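Local coordinates for putative retaining b-glycosidase (Saccharophagus degradans, PDB 5A95), which probably hydrolyses mixed-linkage beta-1,3-1,4-glucans by a retaining mechanism, as a family 5 glycoside hydrolase, and is caught here with a bound beta-glucan tetrasaccharide, at residues Leu104-Val109 with Leu139-Ile144; Ile73-Lys78 with Asp117-His122; Pro257-Pro262 with His303-Asp308; Leu292-Pro297 with Gly310-Arg315. The protein carries 1 engineered substitution. One frame throughout, in Å; residues are numbered along the deposited sequence. Where two conformers were deposited one is given.

Overall arrangement
All four contacts belong to one (beta/alpha)8 barrel, in two pairs beside the glucan site. Contacts 1 and 2 come first in the chain, centres about 10 Å apart, their segments alternating, and touch where Asp75 caps a helix beside His107. Contact 1 pairs strands 101-106 and 136-144; contact 2 joins helices 76-81 and 116-133. Contacts 3 and 4 follow, about 9 Å between centres and again interleaved, Val295 bonding Val306 and Asp308. Contact 3 joins loops after strands 250-252 and 287-289; contact 4 sets the second loop against the start of helix 312-323. The centres of contacts 1 and 3 lie about 23 Å apart, yet both reach the chain D glucose, so distant parts of the barrel converge on it.

Contact 1: residues Leu104-Val109 with Leu139-Ile144; sequences LPIHPV and LDWHSI. With BGC (beta-D-glucopyranose), chain D; BGC (beta-D-glucopyranose), chain B.
His142 and His107 sit together at the C-terminal ends of two neighbouring parallel strands, 101-106 and 136-144, in the (beta/alpha)8 barrel of this glycoside hydrolase family 5 enzyme. Three backbone hydrogen bonds zip the strands together, the last running from His142 N to Ile106 O. Along His142, CB lies 3.4 Å from Ile106 O, and CG, set opposite the backbone N (chi1 -163°), carries the ring over toward strand 101-106. One ring face receives Pro105 CB in a CH-pi contact, 3.5 Å from His142 ND1. His142 ND1 also donates to the syn lone pair of Asp140 OD2 at 2.6 Å, which fixes the ring's rotation. His142 CD2 comes 3.3 Å from His107 CE1 in an offset stack, the planes 27° apart. A phenylalanine in place of His142 would probably keep some stacking but leave Asp140 and the sugar hydroxyl without their shared mate. On the sheet's other face Pro108 CG lies 3.7 Å from CZ2 of Trp141, over the indole. His107 ND1 donates to Pro105 O, while its NE2 is 2.7 Å from O6 of the chain B glucose. At the tip of His142, NE2 donates almost straight (170°) to O3 of the chain D glucose, 3.0 Å away.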
# COMPACT_ATOMS: atom_id res chain seq x y z
N LEU A 104 -16.59 -21.40 -2.28
CA LEU A 104 -16.76 -20.45 -1.18
C LEU A 104 -16.26 -19.09 -1.65
O LEU A 104 -15.06 -18.93 -1.83
CB LEU A 104 -15.94 -20.90 0.04
CG LEU A 104 -16.23 -22.27 0.66
CD1 LEU A 104 -15.39 -22.46 1.93
CD2 LEU A 104 -17.71 -22.41 0.98
N PRO A 105 -17.17 -18.11 -1.84
CA PRO A 105 -16.76 -16.79 -2.33
C PRO A 105 -16.40 -15.90 -1.15
O PRO A 105 -17.27 -15.22 -0.58
CB PRO A 105 -18.00 -16.30 -3.07
CG PRO A 105 -19.14 -16.90 -2.33
CD PRO A 105 -18.65 -18.25 -1.83
N ILE A 106 -15.12 -15.89 -0.80
CA ILE A 106 -14.63 -15.19 0.37
C ILE A 106 -14.47 -13.72 0.04
O ILE A 106 -13.59 -13.34 -0.72
CB ILE A 106 -13.33 -15.82 0.87
CG1 ILE A 106 -13.62 -17.28 1.27
CG2 ILE A 106 -12.73 -15.02 2.02
CD1 ILE A 106 -12.43 -18.20 1.28
N HIS A 107 -15.37 -12.90 0.57
CA HIS A 107 -15.34 -11.48 0.26
C HIS A 107 -14.32 -10.77 1.14
O HIS A 107 -14.33 -10.94 2.35
CB HIS A 107 -16.71 -10.85 0.48
CG HIS A 107 -17.70 -11.21 -0.58
ND1 HIS A 107 -17.98 -12.50 -0.95
CD2 HIS A 107 -18.49 -10.42 -1.35
CE1 HIS A 107 -18.92 -12.49 -1.88
NE2 HIS A 107 -19.24 -11.24 -2.15
N PRO A 108 -13.47 -9.91 0.56
CA PRO A 108 -12.46 -9.26 1.41
C PRO A 108 -13.05 -8.48 2.59
O PRO A 108 -12.45 -8.44 3.67
CB PRO A 108 -11.74 -8.32 0.41
CG PRO A 108 -11.79 -9.09 -0.89
CD PRO A 108 -13.18 -9.71 -0.87
N VAL A 109 -14.19 -7.82 2.40
CA VAL A 109 -14.77 -7.05 3.51
C VAL A 109 -15.12 -7.97 4.68
O VAL A 109 -15.06 -7.57 5.83
CB VAL A 109 -15.99 -6.22 3.04
CG1 VAL A 109 -17.16 -7.11 2.69
CG2 VAL A 109 -16.38 -5.15 4.08
N LEU A 139 -11.74 -22.46 -3.09
CA LEU A 139 -11.67 -21.25 -2.30
C LEU A 139 -11.42 -20.10 -3.25
O LEU A 139 -10.43 -20.10 -4.00
CB LEU A 139 -10.56 -21.33 -1.25
CG LEU A 139 -10.68 -22.49 -0.26
CD1 LEU A 139 -9.56 -22.44 0.78
CD2 LEU A 139 -12.05 -22.56 0.40
N ASP A 140 -12.33 -19.14 -3.22
CA ASP A 140 -12.37 -18.02 -4.16
C ASP A 140 -12.15 -16.72 -3.40
O ASP A 140 -12.91 -16.37 -2.50
CB ASP A 140 -13.74 -18.07 -4.86
CG ASP A 140 -14.24 -16.75 -5.37
OD1 ASP A 140 -13.47 -15.88 -5.79
OD2 ASP A 140 -15.49 -16.57 -5.34
N TRP A 141 -11.06 -16.02 -3.72
CA TRP A 141 -10.85 -14.69 -3.18
C TRP A 141 -11.72 -13.74 -4.01
O TRP A 141 -11.42 -13.39 -5.17
CB TRP A 141 -9.37 -14.35 -3.25
CG TRP A 141 -8.97 -13.01 -2.66
CD1 TRP A 141 -8.31 -12.01 -3.32
CD2 TRP A 141 -9.15 -12.56 -1.31
NE1 TRP A 141 -8.07 -10.96 -2.47
CE2 TRP A 141 -8.57 -11.27 -1.23
CE3 TRP A 141 -9.72 -13.10 -0.15
CZ2 TRP A 141 -8.53 -10.54 -0.04
CZ3 TRP A 141 -9.69 -12.36 1.04
CH2 TRP A 141 -9.12 -11.09 1.08
N HIS A 142 -12.85 -13.40 -3.43
CA HIS A 142 -13.98 -12.90 -4.20
C HIS A 142 -13.98 -11.38 -4.27
O HIS A 142 -14.74 -10.69 -3.58
CB HIS A 142 -15.29 -13.45 -3.66
CG HIS A 142 -16.42 -13.33 -4.60
ND1 HIS A 142 -16.70 -14.26 -5.56
CD2 HIS A 142 -17.35 -12.35 -4.75
CE1 HIS A 142 -17.76 -13.89 -6.24
NE2 HIS A 142 -18.17 -12.73 -5.77
N SER A 143 -13.14 -10.87 -5.15
CA SER A 143 -13.09 -9.47 -5.47
C SER A 143 -13.46 -9.29 -6.95
O SER A 143 -13.49 -10.23 -7.74
CB SER A 143 -11.70 -8.91 -5.15
OG SER A 143 -11.62 -7.52 -5.44
N ILE A 144 -13.79 -8.05 -7.29
CA ILE A 144 -14.22 -7.64 -8.63
C ILE A 144 -13.55 -6.31 -8.89
O ILE A 144 -13.83 -5.32 -8.17
CB ILE A 144 -15.75 -7.47 -8.74
CG1 ILE A 144 -16.49 -8.74 -8.31
CG2 ILE A 144 -16.10 -7.09 -10.17
CD1 ILE A 144 -17.98 -8.68 -8.46
C2 BGC D . -20.37 -11.33 -9.09
C3 BGC D . -21.33 -11.83 -8.00
C4 BGC D . -22.73 -11.28 -8.28
C5 BGC D . -23.16 -11.65 -9.69
C6 BGC D . -24.55 -11.17 -10.02
C1 BGC D . -20.93 -11.42 -10.50
O1 BGC D . -20.29 -10.55 -11.40
O2 BGC D . -19.08 -12.03 -8.97
O3 BGC D . -20.76 -11.44 -6.71
O4 BGC D . -23.76 -11.71 -7.37
O5 BGC D . -22.26 -10.99 -10.57
O6 BGC D . -24.71 -11.41 -11.41
C2 BGC B . -25.50 -10.91 -5.93
C3 BGC B . -25.76 -9.85 -4.87
C4 BGC B . -24.73 -9.93 -3.76
C5 BGC B . -23.31 -9.91 -4.33
C6 BGC B . -22.25 -10.21 -3.31
C1 BGC B . -24.07 -10.71 -6.42
O2 BGC B . -26.45 -10.72 -6.97
O3 BGC B . -27.06 -10.09 -4.31
O4 BGC B . -24.89 -8.80 -2.91
O5 BGC B . -23.19 -10.90 -5.33
O6 BGC B . -20.97 -10.19 -3.94

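Contact 2: residues Ile73-Lys78 with Asp117-His122; sequences IADTGK and DVYLGH
Asp75 and Tyr119 both turn CG opposite their own backbone N, with chi1 176° and -151°, and these torsions bring the carboxylate and the phenol together, so that OD2 and OH meet. Tyr119 OH donates to Asp75 OD2 at 2.7 Å, arriving from well above the carboxylate plane. The two flat groups are steeply inclined, 68° apart, and OD2 lies at the edge of the phenol ring. Tyr119 OH also accepts a weak bond from Thr76 N at 3.4 Å and a bond from a water at 2.6 Å from OH, so three partners grip it. Thr76 N also donates to that water. This is the N-cap of helix 76-81, in the connection that follows barrel strand 65-72: Asp75 OD1 receives weak capping bonds from Gly77 N, 2.7 Å away, and from Lys78 N. Both carboxylate oxygens have further partners, since OD1 also bonds Ser110 OG and OD2 accepts from His107 N. Thr76 CB packs 3.5 Å from Tyr119 OH. Thr76 CG2 meets His122 CB at 3.6 Å, one turn along helix 116-133 from the tyrosine. Trp31 of the second subunit packs against Asp75, and His122 ND1 is hydrogen-bonded to Glu125 OE1.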
# COMPACT_ATOMS: atom_id res chain seq x y z
N ILE A 73 -22.01 -21.23 -2.67
CA ILE A 73 -22.85 -20.76 -1.59
C ILE A 73 -22.41 -19.34 -1.30
O ILE A 73 -21.43 -18.84 -1.90
CB ILE A 73 -22.78 -21.66 -0.35
CG1 ILE A 73 -21.35 -21.77 0.18
CG2 ILE A 73 -23.39 -23.03 -0.66
CD1 ILE A 73 -21.24 -22.52 1.49
N ALA A 74 -23.14 -18.64 -0.45
CA ALA A 74 -22.78 -17.27 -0.11
C ALA A 74 -21.52 -17.21 0.77
O ALA A 74 -21.05 -18.21 1.30
CB ALA A 74 -23.95 -16.54 0.58
N ASP A 75 -21.00 -15.99 0.95
CA ASP A 75 -19.90 -15.76 1.87
C ASP A 75 -20.25 -16.28 3.28
O ASP A 75 -21.38 -16.15 3.75
CB ASP A 75 -19.60 -14.25 1.93
CG ASP A 75 -18.55 -13.90 2.94
OD1 ASP A 75 -18.92 -13.63 4.10
OD2 ASP A 75 -17.35 -13.83 2.56
N THR A 76 -19.24 -16.83 3.94
CA THR A 76 -19.39 -17.43 5.26
C THR A 76 -20.01 -16.45 6.24
O THR A 76 -20.88 -16.81 7.02
CB THR A 76 -18.00 -17.90 5.76
OG1 THR A 76 -17.47 -18.88 4.85
CG2 THR A 76 -18.06 -18.47 7.15
N GLY A 77 -19.53 -15.21 6.24
CA GLY A 77 -20.05 -14.20 7.14
C GLY A 77 -21.52 -13.87 6.90
O GLY A 77 -22.28 -13.63 7.82
N LYS A 78 -21.92 -13.81 5.63
CA LYS A 78 -23.31 -13.57 5.28
C LYS A 78 -24.15 -14.68 5.91
O LYS A 78 -25.17 -14.42 6.53
CB LYS A 78 -23.48 -13.52 3.76
CG LYS A 78 -24.90 -13.25 3.26
CD LYS A 78 -25.74 -14.52 3.17
CE LYS A 78 -27.06 -14.22 2.48
NZ LYS A 78 -27.99 -15.36 2.52
N ASP A 117 -8.27 -14.93 11.70
CA ASP A 117 -8.22 -16.08 12.58
C ASP A 117 -9.59 -16.75 12.65
O ASP A 117 -9.70 -17.97 12.56
CB ASP A 117 -7.80 -15.70 14.02
CG ASP A 117 -6.35 -15.24 14.13
OD1 ASP A 117 -5.59 -15.29 13.14
OD2 ASP A 117 -5.99 -14.86 15.28
N VAL A 118 -10.63 -15.94 12.84
CA VAL A 118 -11.98 -16.46 12.92
C VAL A 118 -12.45 -17.01 11.56
O VAL A 118 -13.11 -18.07 11.49
CB VAL A 118 -12.92 -15.37 13.45
CG1 VAL A 118 -14.39 -15.73 13.25
CG2 VAL A 118 -12.64 -15.14 14.93
N TYR A 119 -12.19 -16.28 10.48
CA TYR A 119 -12.62 -16.76 9.17
C TYR A 119 -12.00 -18.13 8.87
O TYR A 119 -12.69 -19.06 8.41
CB TYR A 119 -12.33 -15.71 8.08
CG TYR A 119 -13.29 -15.75 6.90
CD1 TYR A 119 -13.45 -16.91 6.15
CD2 TYR A 119 -14.05 -14.65 6.56
CE1 TYR A 119 -14.33 -16.96 5.09
CE2 TYR A 119 -14.97 -14.70 5.51
CZ TYR A 119 -15.09 -15.85 4.75
OH TYR A 119 -15.97 -15.90 3.71
N LEU A 120 -10.70 -18.27 9.14
CA LEU A 120 -10.04 -19.55 8.90
C LEU A 120 -10.66 -20.67 9.75
O LEU A 120 -10.79 -21.79 9.31
CB LEU A 120 -8.55 -19.44 9.16
CG LEU A 120 -7.79 -18.58 8.14
CD1 LEU A 120 -6.43 -18.21 8.71
CD2 LEU A 120 -7.65 -19.29 6.81
N GLY A 121 -11.05 -20.35 10.98
CA GLY A 121 -11.73 -21.33 11.81
C GLY A 121 -13.03 -21.81 11.18
O GLY A 121 -13.40 -22.99 11.32
N HIS A 122 -13.73 -20.92 10.48
CA HIS A 122 -14.96 -21.32 9.76
C HIS A 122 -14.65 -22.12 8.50
O HIS A 122 -15.39 -23.05 8.17
CB HIS A 122 -15.85 -20.13 9.47
CG HIS A 122 -16.41 -19.50 10.70
ND1 HIS A 122 -17.24 -20.18 11.57
CD2 HIS A 122 -16.26 -18.26 11.23
CE1 HIS A 122 -17.59 -19.39 12.57
NE2 HIS A 122 -17.01 -18.22 12.39
O HOH W 1 -16.98 -17.69 2.07

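Contact 3: residues Pro257-Pro262 with His303-Asp308; sequences PQKAKP and HIPVKD. With BGC (beta-D-glucopyranose), chain D.
A cis peptide bond joins Ile304 to Pro305 right where Gln258 comes across. It lies within a type VI beta turn closed by Val306 N bonding to His303 O at 2.9 Å, and the turn presents Pro305 O to Gln258 N, 3.0 Å away (N-H...O angle 156°). The side chain of Gln258 returns the grip. It runs extended beyond CG, and Gln258 OE1 accepts from Lys307 N at 3.0 Å, the donor standing 59° out of the amide plane rather than on a lone pair. Gln258 OE1 also sits 3.4 Å from Ile304 CA. One glutamine thus grips the chain twice, at Pro305 O with its backbone and at Lys307 N, just past the turn, with its side chain. Around this pair the packing is aliphatic: Lys259 CD runs beside Pro305 CG, and Pro257 CB meets Asp308 CB at 3.9 Å. The turn has a sugar-binding side too. Val306 CG2 covers a face of the His303 imidazole, whose NE2 lies 2.6 Å from O6 of the chain D glucose. The two loops follow barrel strands 250-252 and 287-289; the first leads to helix 267-279, where Leu273 and Trp274 receive Ala260, and the second to helix 312-323, where Asp308 OD2 accepts from Tyr312 N.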
# COMPACT_ATOMS: atom_id res chain seq x y z
N PRO A 257 -25.41 -15.61 -19.31
CA PRO A 257 -26.09 -15.69 -20.60
C PRO A 257 -25.93 -14.52 -21.55
O PRO A 257 -25.94 -14.71 -22.77
CB PRO A 257 -27.59 -15.85 -20.22
CG PRO A 257 -27.69 -15.46 -18.78
CD PRO A 257 -26.35 -15.86 -18.20
N GLN A 258 -25.77 -13.31 -21.00
CA GLN A 258 -25.70 -12.10 -21.83
C GLN A 258 -24.27 -11.63 -22.07
O GLN A 258 -24.07 -10.60 -22.70
CB GLN A 258 -26.55 -10.97 -21.25
CG GLN A 258 -28.02 -11.36 -21.12
CD GLN A 258 -28.80 -10.33 -20.36
OE1 GLN A 258 -28.64 -10.16 -19.15
NE2 GLN A 258 -29.67 -9.62 -21.07
N LYS A 259 -23.27 -12.41 -21.66
CA LYS A 259 -21.90 -12.07 -22.01
C LYS A 259 -21.65 -12.15 -23.52
O LYS A 259 -21.09 -11.23 -24.11
CB LYS A 259 -20.89 -12.95 -21.27
CG LYS A 259 -20.90 -12.78 -19.76
CD LYS A 259 -20.65 -11.35 -19.25
CE LYS A 259 -19.25 -10.84 -19.50
NZ LYS A 259 -19.00 -9.54 -18.82
N ALA A 260 -22.06 -13.25 -24.12
CA ALA A 260 -22.05 -13.36 -25.58
C ALA A 260 -23.33 -12.75 -26.12
O ALA A 260 -24.40 -13.00 -25.58
CB ALA A 260 -21.95 -14.82 -26.00
N LYS A 261 -23.23 -12.01 -27.22
CA LYS A 261 -24.34 -11.25 -27.76
C LYS A 261 -24.48 -11.54 -29.26
O LYS A 261 -24.30 -10.65 -30.10
CB LYS A 261 -24.17 -9.75 -27.49
CG LYS A 261 -24.11 -9.44 -26.01
CD LYS A 261 -23.90 -7.97 -25.70
CE LYS A 261 -23.82 -7.71 -24.20
NZ LYS A 261 -22.64 -8.37 -23.58
N PRO A 262 -24.86 -12.78 -29.60
CA PRO A 262 -25.12 -13.05 -31.03
C PRO A 262 -26.33 -12.29 -31.52
O PRO A 262 -27.30 -12.11 -30.78
CB PRO A 262 -25.41 -14.54 -31.06
CG PRO A 262 -25.94 -14.84 -29.68
CD PRO A 262 -25.19 -13.94 -28.75
N HIS A 303 -30.83 -8.72 -13.57
CA HIS A 303 -29.93 -7.69 -14.01
C HIS A 303 -29.06 -8.25 -15.15
O HIS A 303 -28.85 -9.45 -15.21
CB HIS A 303 -29.01 -7.27 -12.86
CG HIS A 303 -28.26 -8.41 -12.24
ND1 HIS A 303 -28.81 -9.24 -11.27
CD2 HIS A 303 -26.99 -8.85 -12.42
CE1 HIS A 303 -27.91 -10.13 -10.89
NE2 HIS A 303 -26.80 -9.92 -11.58
N ILE A 304 -28.56 -7.39 -16.04
CA ILE A 304 -27.54 -7.80 -17.02
C ILE A 304 -26.29 -8.13 -16.20
O ILE A 304 -25.96 -7.38 -15.28
CB ILE A 304 -27.28 -6.66 -18.04
CG1 ILE A 304 -28.55 -6.34 -18.85
CG2 ILE A 304 -26.13 -6.97 -18.98
CD1 ILE A 304 -28.52 -5.01 -19.58
N PRO A 305 -25.59 -9.24 -16.51
CA PRO A 305 -25.73 -10.10 -17.68
C PRO A 305 -26.40 -11.45 -17.42
O PRO A 305 -26.10 -12.42 -18.13
CB PRO A 305 -24.28 -10.31 -18.09
CG PRO A 305 -23.59 -10.50 -16.78
CD PRO A 305 -24.28 -9.50 -15.85
N VAL A 306 -27.28 -11.55 -16.43
CA VAL A 306 -27.83 -12.83 -16.01
C VAL A 306 -29.29 -13.09 -16.45
O VAL A 306 -29.86 -14.11 -16.07
CB VAL A 306 -27.72 -13.06 -14.48
CG1 VAL A 306 -26.26 -12.90 -14.05
CG2 VAL A 306 -28.61 -12.13 -13.66
N LYS A 307 -29.85 -12.21 -17.27
CA LYS A 307 -31.24 -12.36 -17.70
C LYS A 307 -31.34 -13.31 -18.88
O LYS A 307 -30.56 -13.20 -19.81
CB LYS A 307 -31.83 -11.01 -18.11
CG LYS A 307 -31.90 -9.95 -17.02
CD LYS A 307 -32.55 -8.68 -17.59
CE LYS A 307 -32.85 -7.67 -16.51
NZ LYS A 307 -33.54 -6.51 -17.13
N ASP A 308 -32.30 -14.21 -18.83
CA ASP A 308 -32.52 -15.17 -19.92
C ASP A 308 -33.88 -15.80 -19.78
O ASP A 308 -34.43 -15.88 -18.68
CB ASP A 308 -31.45 -16.26 -19.91
CG ASP A 308 -31.43 -17.08 -21.20
OD1 ASP A 308 -30.90 -16.54 -22.19
OD2 ASP A 308 -31.92 -18.22 -21.19
C2 BGC D . -20.37 -11.33 -9.09
C3 BGC D . -21.33 -11.83 -8.00
C4 BGC D . -22.73 -11.28 -8.28
C5 BGC D . -23.16 -11.65 -9.69
C6 BGC D . -24.55 -11.17 -10.02
C1 BGC D . -20.93 -11.42 -10.50
O1 BGC D . -20.29 -10.55 -11.40
O2 BGC D . -19.08 -12.03 -8.97
O3 BGC D . -20.76 -11.44 -6.71
O4 BGC D . -23.76 -11.71 -7.37
O5 BGC D . -22.26 -10.99 -10.57
O6 BGC D . -24.71 -11.41 -11.41

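Contact 4: residues Leu292-Pro297 with Gly310-Arg315; sequences LGWVQP and GSYGPR
Trp294 lays one face of its indole over two glycines. Gly310 CA stands 3.5 Å from Trp294 NE1, and Gly313 CA lies 3.6 Å from Trp294 CZ3. Gly313 has no side chain and presents its CA directly to the six-membered ring. Trp294 CG lies between its backbone N and carbonyl carbon (chi1 83°), and from there Trp294 CE3 meets the edge of the Tyr312 ring, 3.6 Å from Tyr312 CD2. The indole and the phenol run antiparallel, side by side. The tyrosine carries on to the backbone beyond: Tyr312 OH accepts from Gly293 N at 3.2 Å (157°), and the same oxygen is 3.4 Å from Leu292 CB. Were Trp294 cut back to an alanine, a gap is likely to be left over Gly310 and Gly313, and Tyr312 would lose the indole from its edge. In the next shell, Tyr312 OH is also hydrogen-bonded to Pro255 O, and Glu350 OE1 accepts from Gln296 NE2 and weakly from Trp294 NE1. Asp308 OD2 accepts from Gly310 N, holding the turn that leads into helix 312-323. Further out still, helix 350-363 offers Phe355 to Leu292. The whole is a long beta-to-alpha connection of a (beta/alpha)8 barrel, running from strand 287-289 to helix 312-323 and folded back on the N-terminal end of that helix and the turn leading into it.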
# COMPACT_ATOMS: atom_id res chain seq x y z
N LEU A 292 -21.88 -19.21 -13.33
CA LEU A 292 -22.79 -19.29 -14.46
C LEU A 292 -24.19 -19.35 -13.87
O LEU A 292 -24.36 -19.66 -12.70
CB LEU A 292 -22.50 -20.50 -15.36
CG LEU A 292 -22.84 -21.88 -14.82
CD1 LEU A 292 -23.06 -22.89 -15.94
CD2 LEU A 292 -21.76 -22.39 -13.88
N GLY A 293 -25.20 -19.14 -14.68
CA GLY A 293 -26.59 -19.21 -14.25
C GLY A 293 -27.43 -18.10 -14.83
O GLY A 293 -26.91 -17.24 -15.51
N TRP A 294 -28.73 -18.13 -14.54
CA TRP A 294 -29.63 -17.12 -15.06
C TRP A 294 -30.86 -16.98 -14.20
O TRP A 294 -31.16 -17.83 -13.37
CB TRP A 294 -30.10 -17.45 -16.49
CG TRP A 294 -31.26 -18.43 -16.55
CD1 TRP A 294 -32.60 -18.09 -16.65
CD2 TRP A 294 -31.24 -19.87 -16.48
NE1 TRP A 294 -33.38 -19.23 -16.65
CE2 TRP A 294 -32.57 -20.33 -16.56
CE3 TRP A 294 -30.21 -20.82 -16.37
CZ2 TRP A 294 -32.89 -21.69 -16.54
CZ3 TRP A 294 -30.53 -22.15 -16.36
CH2 TRP A 294 -31.86 -22.58 -16.45
N VAL A 295 -31.55 -15.87 -14.43
CA VAL A 295 -32.92 -15.67 -13.96
C VAL A 295 -33.73 -15.05 -15.09
O VAL A 295 -33.21 -14.35 -15.94
CB VAL A 295 -32.95 -14.81 -12.66
CG1 VAL A 295 -32.37 -13.42 -12.91
CG2 VAL A 295 -34.36 -14.73 -12.05
N GLN A 296 -35.04 -15.28 -15.06
CA GLN A 296 -35.97 -14.63 -15.97
C GLN A 296 -35.77 -13.12 -15.94
O GLN A 296 -35.40 -12.56 -14.91
CB GLN A 296 -37.41 -14.93 -15.54
CG GLN A 296 -37.83 -16.36 -15.79
CD GLN A 296 -37.98 -16.69 -17.26
OE1 GLN A 296 -38.57 -15.92 -18.01
NE2 GLN A 296 -37.44 -17.83 -17.67
N PRO A 297 -36.06 -12.44 -17.06
CA PRO A 297 -35.76 -11.01 -17.10
C PRO A 297 -36.58 -10.15 -16.16
O PRO A 297 -36.16 -9.05 -15.85
CB PRO A 297 -36.06 -10.63 -18.57
CG PRO A 297 -36.94 -11.72 -19.07
CD PRO A 297 -36.49 -12.97 -18.37
N GLY A 310 -34.42 -18.97 -20.26
CA GLY A 310 -34.20 -20.36 -19.87
C GLY A 310 -33.53 -21.20 -20.91
O GLY A 310 -32.94 -22.22 -20.58
N SER A 311 -33.57 -20.77 -22.18
CA SER A 311 -32.89 -21.51 -23.25
C SER A 311 -31.40 -21.62 -23.03
O SER A 311 -30.75 -22.54 -23.51
CB SER A 311 -33.23 -20.90 -24.63
OG SER A 311 -32.89 -19.53 -24.66
N TYR A 312 -30.83 -20.68 -22.30
CA TYR A 312 -29.41 -20.75 -21.96
C TYR A 312 -29.01 -21.99 -21.19
O TYR A 312 -27.89 -22.47 -21.38
CB TYR A 312 -29.05 -19.53 -21.17
CG TYR A 312 -27.79 -19.56 -20.33
CD1 TYR A 312 -26.55 -19.26 -20.85
CD2 TYR A 312 -27.89 -19.80 -18.97
CE1 TYR A 312 -25.44 -19.20 -20.04
CE2 TYR A 312 -26.80 -19.71 -18.15
CZ TYR A 312 -25.57 -19.41 -18.68
OH TYR A 312 -24.50 -19.31 -17.83
N GLY A 313 -29.88 -22.49 -20.31
CA GLY A 313 -29.48 -23.61 -19.47
C GLY A 313 -29.04 -24.81 -20.31
O GLY A 313 -27.91 -25.31 -20.18
N PRO A 314 -29.94 -25.29 -21.18
CA PRO A 314 -29.57 -26.44 -22.00
C PRO A 314 -28.36 -26.16 -22.89
O PRO A 314 -27.56 -27.04 -23.12
CB PRO A 314 -30.85 -26.72 -22.81
CG PRO A 314 -31.96 -26.25 -21.89
CD PRO A 314 -31.39 -25.04 -21.18
N ARG A 315 -28.27 -24.92 -23.38
CA ARG A 315 -27.14 -24.56 -24.24
C ARG A 315 -25.80 -24.63 -23.52
O ARG A 315 -24.86 -25.25 -24.02
CB ARG A 315 -27.29 -23.16 -24.81
CG ARG A 315 -28.26 -23.04 -25.91
CD ARG A 315 -28.03 -21.77 -26.71
NE ARG A 315 -29.13 -21.75 -27.63
CZ ARG A 315 -30.13 -20.87 -27.63
NH1 ARG A 315 -30.16 -19.92 -26.76
NH2 ARG A 315 -31.09 -20.99 -28.54